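Local coordinates for protein O-methyltransferase (Bacillus halodurans, PDB 2GPY) that is a putative methyltransferase, probably transferring a methyl group from S-adenosylmethionine to a hydroxyl oxygen of a substrate not yet identified, at residues P55-E60 with L126-F131. Residues are numbered along the deposited sequence; the frame is centred on the assembly and turned at random.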
# COMPACT_ATOMS: atom_id res chain seq x y z
N PRO B 55 -6.07 -8.93 -0.83
CA PRO B 55 -6.43 -9.52 -2.13
C PRO B 55 -6.95 -10.95 -1.95
O PRO B 55 -6.54 -11.61 -1.00
CB PRO B 55 -5.11 -9.50 -2.90
CG PRO B 55 -4.04 -9.60 -1.82
CD PRO B 55 -4.61 -8.84 -0.65
N ALA B 56 -7.87 -11.38 -2.82
CA ALA B 56 -8.35 -12.76 -2.79
C ALA B 56 -7.59 -13.69 -3.75
O ALA B 56 -7.56 -14.90 -3.53
CB ALA B 56 -9.86 -12.80 -3.12
N ARG B 57 -7.03 -13.14 -4.82
CA ARG B 57 -6.44 -13.96 -5.91
C ARG B 57 -5.14 -13.30 -6.34
O ARG B 57 -5.13 -12.12 -6.72
CB ARG B 57 -7.40 -14.03 -7.10
CG ARG B 57 -8.72 -14.82 -6.84
CD ARG B 57 -9.62 -14.82 -8.07
NE ARG B 57 -8.91 -15.26 -9.28
CZ ARG B 57 -8.43 -16.49 -9.50
NH1 ARG B 57 -8.56 -17.46 -8.60
NH2 ARG B 57 -7.81 -16.74 -10.65
N ILE B 58 -4.04 -14.04 -6.27
CA ILE B 58 -2.70 -13.52 -6.59
C ILE B 58 -2.09 -14.41 -7.67
O ILE B 58 -2.17 -15.65 -7.60
CB ILE B 58 -1.79 -13.54 -5.34
CG1 ILE B 58 -2.41 -12.68 -4.23
CG2 ILE B 58 -0.32 -13.10 -5.70
CD1 ILE B 58 -1.83 -12.95 -2.81
N LEU B 59 -1.52 -13.77 -8.69
CA LEU B 59 -0.74 -14.48 -9.72
C LEU B 59 0.73 -14.08 -9.61
O LEU B 59 1.08 -12.89 -9.55
CB LEU B 59 -1.28 -14.15 -11.11
CG LEU B 59 -0.44 -14.69 -12.27
CD1 LEU B 59 -0.38 -16.23 -12.27
CD2 LEU B 59 -0.97 -14.16 -13.57
N GLU B 60 1.61 -15.07 -9.56
CA GLU B 60 3.04 -14.82 -9.46
C GLU B 60 3.76 -15.46 -10.64
O GLU B 60 3.50 -16.61 -10.96
CB GLU B 60 3.59 -15.42 -8.16
CG GLU B 60 5.10 -15.61 -8.13
CD GLU B 60 5.55 -16.20 -6.81
OE1 GLU B 60 5.30 -17.40 -6.57
OE2 GLU B 60 6.07 -15.41 -5.98
N LEU B 126 -10.12 -12.88 -13.03
CA LEU B 126 -9.13 -11.81 -12.88
C LEU B 126 -8.46 -11.88 -11.50
O LEU B 126 -9.05 -12.32 -10.52
CB LEU B 126 -9.78 -10.43 -13.08
CG LEU B 126 -10.33 -10.05 -14.46
CD1 LEU B 126 -11.04 -8.71 -14.39
CD2 LEU B 126 -9.23 -10.03 -15.54
N PHE B 127 -7.19 -11.48 -11.47
CA PHE B 127 -6.39 -11.45 -10.26
C PHE B 127 -6.42 -10.06 -9.62
O PHE B 127 -6.58 -9.07 -10.30
CB PHE B 127 -4.96 -11.87 -10.63
CG PHE B 127 -4.85 -13.32 -11.04
CD1 PHE B 127 -4.72 -14.31 -10.07
CD2 PHE B 127 -4.92 -13.69 -12.39
CE1 PHE B 127 -4.63 -15.69 -10.44
CE2 PHE B 127 -4.83 -15.05 -12.78
CZ PHE B 127 -4.69 -16.05 -11.79
N ASP B 128 -6.31 -10.02 -8.30
CA ASP B 128 -6.19 -8.77 -7.55
C ASP B 128 -4.76 -8.28 -7.53
O ASP B 128 -4.53 -7.11 -7.35
CB ASP B 128 -6.65 -8.98 -6.10
CG ASP B 128 -8.08 -9.46 -6.02
OD1 ASP B 128 -8.92 -8.76 -6.57
OD2 ASP B 128 -8.34 -10.56 -5.46
N VAL B 129 -3.81 -9.21 -7.67
CA VAL B 129 -2.39 -8.88 -7.58
C VAL B 129 -1.64 -9.73 -8.61
O VAL B 129 -1.90 -10.93 -8.72
CB VAL B 129 -1.80 -9.21 -6.15
CG1 VAL B 129 -0.25 -9.06 -6.13
CG2 VAL B 129 -2.44 -8.35 -5.04
N LEU B 130 -0.69 -9.10 -9.32
CA LEU B 130 0.29 -9.78 -10.14
C LEU B 130 1.65 -9.47 -9.54
O LEU B 130 1.96 -8.30 -9.31
CB LEU B 130 0.24 -9.23 -11.59
CG LEU B 130 1.37 -9.67 -12.53
CD1 LEU B 130 1.38 -11.26 -12.69
CD2 LEU B 130 1.33 -8.98 -13.91
N PHE B 131 2.46 -10.48 -9.29
CA PHE B 131 3.76 -10.28 -8.65
C PHE B 131 4.84 -10.74 -9.63
O PHE B 131 4.87 -11.92 -10.00
CB PHE B 131 3.81 -11.12 -7.34
CG PHE B 131 5.07 -10.95 -6.52
CD1 PHE B 131 5.82 -9.78 -6.58
CD2 PHE B 131 5.47 -11.95 -5.64
CE1 PHE B 131 7.00 -9.63 -5.80
CE2 PHE B 131 6.67 -11.82 -4.87
CZ PHE B 131 7.42 -10.66 -4.96
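Asp128 receives the start of strand 57-60 on a single carboxylate oxygen: OD2 accepts Ala56 N at 2.8 Å, from above the carboxylate plane, and Arg57 N at 3.0 Å, on the anti side. Its other oxygen, OD1, forms a salt bridge with Arg151, so both carboxylate oxygens have partners. In return, Arg57 O accepts Asp128 N at 2.9 Å and, weakly, Val129 N, where strand 127-133 is interrupted at Asp128. Regular parallel pairing follows, with Leu59 N giving a nearly straight bond (174°) to Val129 O and Leu59 O accepting Phe131 N at 2.8 Å. The bend of Arg57 at chi3 (51°) brings NE to Leu126 O, 3.2 Å, with the oxygen in the guanidinium plane but NE well above the carbonyl plane. NH2 bonds Pro125 O and lies over one face of the Phe127 ring in an off-centre cation-pi contact. Leu59 CB covers the opposite face, 3.5 Å from the centroid. Buried Glu60 runs alongside Phe131, its OE1 bonded to Ser83. These are neighbouring central strands of the Rossmann-like methyltransferase sheet: strand 80-85 flanks 57-61, strand 154-159 flanks 127-133, and helix 67-75 packs on Glu60 and Phe131.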